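NADPH-ferredoxin reductase FprA (Mycobacterium tuberculosis, PDB 1LQT) catalyses electron transfer between NADPH and ferredoxin through its FAD cofactor, and may supply electrons to P450 systems. Local coordinates at residues S21-A26 with D73-F78; V442-A445 with E449-R452. All blocks are in the same frame, centred on the assembly; numbering follows the deposited sequence.

In the fold
Contact 1 opens first, on helix 13-28, which follows strand 4-9 and leads on to strand 34-40. The chain then passes helices 48-51 and 64-71 before contact 1 closes at the turn into strand 76-80, tying the helix to the start of the last parallel strand in the sheet of the FAD-binding domain; strand 418-419 lies antiparallel beyond it. Contact 2 comes near the C terminus and closes a very short loop, with 442-445 folding against helix 447-454. The two neither nest nor cross. The centres of contacts 1 and 2 are about 28 Å apart. The same sheet relates them: Leu450 and Leu451 touch Thr44 and Asn81, in loops that follow strands 34-40 and 76-80.

Contact 1: residues S21-A26 with D73-F78; sequences SLLKAA and DPRFRF
Leu23 and Arg75 meet because both keep CG beside the backbone N, at chi1 -64° and -65°, and the Arg75 chain then bends at chi3 (-68°). The two side chains slide past each other in opposite directions. Leu23 CD2 sits over one face of the guanidinium, 3.6 Å above its plane and towards the rim; its nearest atom there is Arg75 NE at 3.7 Å. The other methyl, Leu23 CD1, rests against the carboxylate, 3.9 Å from Asp73 OD2. Helix 13-28 belongs to the Rossmann-type fold that binds FAD, and here it packs on the turn that leads into strand 76-80. That turn is type I, from Asp73 to Phe76, and includes an Asx turn: Asp73 OD1 accepts from Arg75 N at 2.9 Å, through its anti lone pair. The same oxygen takes Arg75 NE on its syn side, 2.9 Å away and somewhat out of the carboxylate plane. Arg75 NH2 reaches Asp73 OD2 at 2.8 Å, completing a side-on salt bridge that holds the guanidinium flat under Leu23. Ala26 CB lies 3.7 Å from Arg75 NH1, in an oblique approach. Arg75 NH1 also forms a salt bridge with Asp27, the next residue of the helix.

Contact 2: residues V442-A445 with E449-R452; sequences VKLA and ELLR
Glu449 OE2 hydrogen-bonds to Ser446 OG, just ahead of the helix, and this holds the carboxylate beside the 442-445 loop. Ala445 N lies 3.8 Å from Glu449 OE2, too far for a hydrogen bond. The Glu449 chain runs extended beyond CG to get there. Its CB serves the apolar part of the contact, 4.0 Å from Leu444 CD2. Leu444 has the largest share of the buried surface. Its CG stands beside the backbone N (chi1 -66°), and the side chain crosses both Glu449 and Leu450 at a slant. The other methyl, Leu444 CD1, lies 3.9 Å from the backbone Glu449 O. Closer still is the CB of Leu444, which meets Leu450 CD2 at 3.6 Å. Leu450 also reaches the loop backbone: its CG is 3.6 Å from Leu444 O, and both its methyls lie near that oxygen. The branched end of Leu450 is thus set against both the side chain and the carbonyl of one loop residue. Helix 420-434 adds to this apolar cluster, with Phe429 touching Leu444 and Ile426 touching Leu450. Glu430 of that helix also ties down the loop, accepting a hydrogen bond from Leu444 N. The side chain of Leu450 is about 11 Å from FAD. What results is a helix start packed on its own leading loop, joining the short C-terminal helix 447-454 to helix 420-434.

Contact 1: residues S21-A26 with D73-F78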
loop_
_atom_site.group_PDB
_atom_site.type_symbol
_atom_site.label_atom_id
_atom_site.label_comp_id
_atom_site.label_asym_id
_atom_site.label_seq_id
_atom_site.Cartn_x
_atom_site.Cartn_y
_atom_site.Cartn_z
ATOM N N SER A 21 -14.843 -12.551 8.710
ATOM C CA SER A 21 -15.785 -12.163 9.770
ATOM C C SER A 21 -17.235 -12.490 9.396
ATOM O O SER A 21 -18.009 -12.935 10.231
ATOM C CB SER A 21 -15.649 -10.684 10.074
ATOM O OG SER A 21 -14.413 -10.377 10.657
ATOM N N LEU A 22 -17.599 -12.283 8.147
ATOM C CA LEU A 22 -18.937 -12.594 7.683
ATOM C C LEU A 22 -19.208 -14.081 7.786
ATOM O O LEU A 22 -20.260 -14.513 8.267
ATOM C CB LEU A 22 -19.124 -12.128 6.262
ATOM C CG LEU A 22 -19.181 -10.612 6.051
ATOM C CD1 LEU A 22 -18.859 -10.241 4.611
ATOM C CD2 LEU A 22 -20.537 -10.039 6.485
ATOM N N LEU A 23 -18.268 -14.899 7.315
ATOM C CA LEU A 23 -18.469 -16.337 7.313
ATOM C C LEU A 23 -18.477 -16.888 8.737
ATOM O O LEU A 23 -19.233 -17.810 9.065
ATOM C CB LEU A 23 -17.396 -16.992 6.448
ATOM C CG LEU A 23 -17.441 -16.630 4.974
ATOM C CD1 LEU A 23 -16.241 -17.213 4.247
ATOM C CD2 LEU A 23 -18.750 -17.040 4.315
ATOM N N LYS A 24 -17.650 -16.316 9.604
ATOM C CA LYS A 24 -17.625 -16.699 11.014
ATOM C C LYS A 24 -18.947 -16.410 11.717
ATOM O O LYS A 24 -19.424 -17.214 12.496
ATOM C CB LYS A 24 -16.482 -16.004 11.749
ATOM C CG LYS A 24 -16.394 -16.319 13.233
ATOM C CD LYS A 24 -15.272 -15.520 13.888
ATOM C CE LYS A 24 -15.488 -14.001 13.854
ATOM N NZ LYS A 24 -14.264 -13.258 14.241
ATOM N N ALA A 25 -19.523 -15.255 11.425
ATOM C CA ALA A 25 -20.829 -14.918 11.974
ATOM C C ALA A 25 -21.854 -15.991 11.580
ATOM O O ALA A 25 -22.627 -16.464 12.426
ATOM C CB ALA A 25 -21.260 -13.567 11.502
ATOM N N ALA A 26 -21.898 -16.345 10.312
ATOM C CA ALA A 26 -22.797 -17.394 9.868
ATOM C C ALA A 26 -22.516 -18.722 10.577
ATOM O O ALA A 26 -23.446 -19.416 11.029
ATOM C CB ALA A 26 -22.719 -17.562 8.393
ATOM N N ASP A 73 -13.746 -21.580 0.915
ATOM C CA ASP A 73 -15.097 -21.788 1.378
ATOM C C ASP A 73 -16.052 -21.799 0.203
ATOM O O ASP A 73 -15.985 -20.927 -0.635
ATOM C CB ASP A 73 -15.475 -20.655 2.325
ATOM C CG ASP A 73 -16.652 -20.982 3.170
ATOM O OD1 ASP A 73 -17.754 -21.147 2.601
ATOM O OD2 ASP A 73 -16.546 -21.079 4.419
ATOM N N PRO A 74 -16.941 -22.797 0.122
ATOM C CA PRO A 74 -17.881 -22.830 -0.986
ATOM C C PRO A 74 -18.826 -21.637 -1.068
ATOM O O PRO A 74 -19.417 -21.406 -2.112
ATOM C CB PRO A 74 -18.656 -24.142 -0.742
ATOM C CG PRO A 74 -18.517 -24.409 0.629
ATOM C CD PRO A 74 -17.098 -23.976 0.981
ATOM N N ARG A 75 -18.957 -20.886 0.011
ATOM C CA ARG A 75 -19.832 -19.711 0.027
ATOM C C ARG A 75 -19.157 -18.463 -0.556
ATOM O O ARG A 75 -19.785 -17.431 -0.680
ATOM C CB ARG A 75 -20.207 -19.424 1.473
ATOM C CG ARG A 75 -21.042 -20.531 2.129
ATOM C CD ARG A 75 -21.232 -20.337 3.599
ATOM N NE ARG A 75 -19.989 -20.507 4.328
ATOM C CZ ARG A 75 -19.874 -20.422 5.640
ATOM N NH1 ARG A 75 -20.915 -20.134 6.412
ATOM N NH2 ARG A 75 -18.698 -20.620 6.204
ATOM N N PHE A 76 -17.869 -18.583 -0.881
ATOM C CA PHE A 76 -17.041 -17.482 -1.359
ATOM C C PHE A 76 -16.762 -17.628 -2.838
ATOM O O PHE A 76 -16.400 -18.724 -3.289
ATOM C CB PHE A 76 -15.712 -17.537 -0.604
ATOM C CG PHE A 76 -14.727 -16.479 -1.000
ATOM C CD1 PHE A 76 -13.900 -16.647 -2.077
ATOM C CD2 PHE A 76 -14.586 -15.337 -0.226
ATOM C CE1 PHE A 76 -12.988 -15.633 -2.413
ATOM C CE2 PHE A 76 -13.688 -14.359 -0.545
ATOM C CZ PHE A 76 -12.920 -14.494 -1.628
ATOM N N ARG A 77 -16.862 -16.518 -3.575
ATOM C CA ARG A 77 -16.470 -16.472 -4.979
ATOM C C ARG A 77 -15.588 -15.228 -5.181
ATOM O O ARG A 77 -15.824 -14.192 -4.572
ATOM C CB ARG A 77 -17.672 -16.388 -5.907
ATOM C CG ARG A 77 -18.609 -17.563 -5.805
ATOM C CD ARG A 77 -19.694 -17.608 -6.867
ATOM N NE ARG A 77 -20.555 -16.426 -6.812
ATOM C CZ ARG A 77 -21.665 -16.295 -7.523
ATOM N NH1 ARG A 77 -22.016 -17.253 -8.352
ATOM N NH2 ARG A 77 -22.403 -15.214 -7.419
ATOM N N PHE A 78 -14.624 -15.358 -6.083
ATOM C CA PHE A 78 -13.754 -14.276 -6.516
ATOM C C PHE A 78 -13.974 -13.960 -7.986
ATOM O O PHE A 78 -14.056 -14.857 -8.807
ATOM C CB PHE A 78 -12.307 -14.709 -6.334
ATOM C CG PHE A 78 -11.265 -13.716 -6.829
ATOM C CD1 PHE A 78 -10.923 -12.619 -6.070
ATOM C CD2 PHE A 78 -10.577 -13.926 -8.013
ATOM C CE1 PHE A 78 -9.940 -11.763 -6.509
ATOM C CE2 PHE A 78 -9.595 -13.071 -8.448
ATOM C CZ PHE A 78 -9.270 -11.981 -7.707
#

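Contact 2: residues V442-A445 with E449-R452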
loop_
_atom_site.group_PDB
_atom_site.type_symbol
_atom_site.label_atom_id
_atom_site.label_comp_id
_atom_site.label_asym_id
_atom_site.label_seq_id
_atom_site.Cartn_x
_atom_site.Cartn_y
_atom_site.Cartn_z
ATOM N N VAL A 442 7.927 -15.287 -10.547
ATOM C CA VAL A 442 8.175 -14.184 -11.484
ATOM C C VAL A 442 6.815 -13.742 -11.917
ATOM O O VAL A 442 6.060 -14.514 -12.485
ATOM C CB VAL A 442 9.055 -14.578 -12.690
ATOM C CG1 VAL A 442 9.252 -13.394 -13.585
ATOM C CG2 VAL A 442 10.361 -15.159 -12.247
ATOM N N LYS A 443 6.481 -12.500 -11.618
ATOM C CA LYS A 443 5.163 -11.983 -11.874
ATOM C C LYS A 443 4.943 -11.587 -13.310
ATOM O O LYS A 443 5.813 -11.065 -13.980
ATOM C CB LYS A 443 4.900 -10.775 -10.984
ATOM C CG LYS A 443 4.773 -11.102 -9.522
ATOM C CD LYS A 443 4.594 -9.844 -8.706
ATOM C CE LYS A 443 4.452 -10.145 -7.253
ATOM N NZ LYS A 443 4.417 -8.859 -6.443
ATOM N N LEU A 444 3.704 -11.814 -13.750
ATOM C CA LEU A 444 3.212 -11.306 -15.018
ATOM C C LEU A 444 2.847 -9.830 -14.750
ATOM O O LEU A 444 1.998 -9.525 -13.910
ATOM C CB LEU A 444 2.005 -12.131 -15.441
ATOM C CG LEU A 444 2.334 -13.590 -15.760
ATOM C CD1 LEU A 444 1.084 -14.416 -15.743
ATOM C CD2 LEU A 444 3.018 -13.696 -17.113
ATOM N N ALA A 445 3.509 -8.924 -15.461
ATOM C CA ALA A 445 3.557 -7.518 -15.079
ATOM C C ALA A 445 2.615 -6.598 -15.840
ATOM O O ALA A 445 2.580 -5.407 -15.578
ATOM C CB ALA A 445 4.984 -6.997 -15.200
ATOM N N GLU A 449 -0.509 -9.832 -20.303
ATOM C CA GLU A 449 0.149 -11.109 -19.988
ATOM C C GLU A 449 -0.601 -11.873 -18.913
ATOM O O GLU A 449 -0.668 -13.084 -18.961
ATOM C CB GLU A 449 1.583 -10.912 -19.580
ATOM C CG GLU A 449 2.532 -10.304 -20.611
ATOM C CD GLU A 449 3.746 -9.693 -19.863
ATOM O OE1 GLU A 449 4.849 -10.281 -19.847
ATOM O OE2 GLU A 449 3.618 -8.640 -19.199
ATOM N N LEU A 450 -1.150 -11.159 -17.930
ATOM C CA LEU A 450 -1.990 -11.805 -16.942
ATOM C C LEU A 450 -3.176 -12.494 -17.572
ATOM O O LEU A 450 -3.512 -13.624 -17.212
ATOM C CB LEU A 450 -2.459 -10.793 -15.881
ATOM C CG LEU A 450 -1.371 -10.372 -14.899
ATOM C CD1 LEU A 450 -1.694 -9.030 -14.267
ATOM C CD2 LEU A 450 -1.165 -11.467 -13.830
ATOM N N LEU A 451 -3.834 -11.804 -18.482
ATOM C CA LEU A 451 -5.009 -12.371 -19.115
ATOM C C LEU A 451 -4.688 -13.465 -20.117
ATOM O O LEU A 451 -5.481 -14.391 -20.306
ATOM C CB LEU A 451 -5.842 -11.272 -19.763
ATOM C CG LEU A 451 -6.438 -10.254 -18.799
ATOM C CD1 LEU A 451 -7.313 -9.289 -19.602
ATOM C CD2 LEU A 451 -7.251 -10.855 -17.680
ATOM N N ARG A 452 -3.515 -13.412 -20.735
ATOM C CA ARG A 452 -3.093 -14.489 -21.636
ATOM C C ARG A 452 -3.104 -15.802 -20.879
ATOM O O ARG A 452 -3.497 -16.835 -21.409
ATOM C CB ARG A 452 -1.700 -14.183 -22.188
ATOM C CG ARG A 452 -1.066 -15.223 -23.098
ATOM C CD ARG A 452 0.306 -14.782 -23.524
ATOM N NE ARG A 452 0.914 -15.666 -24.483
ATOM C CZ ARG A 452 2.165 -15.549 -24.870
ATOM N NH1 ARG A 452 2.927 -14.608 -24.351
ATOM N NH2 ARG A 452 2.672 -16.396 -25.754
#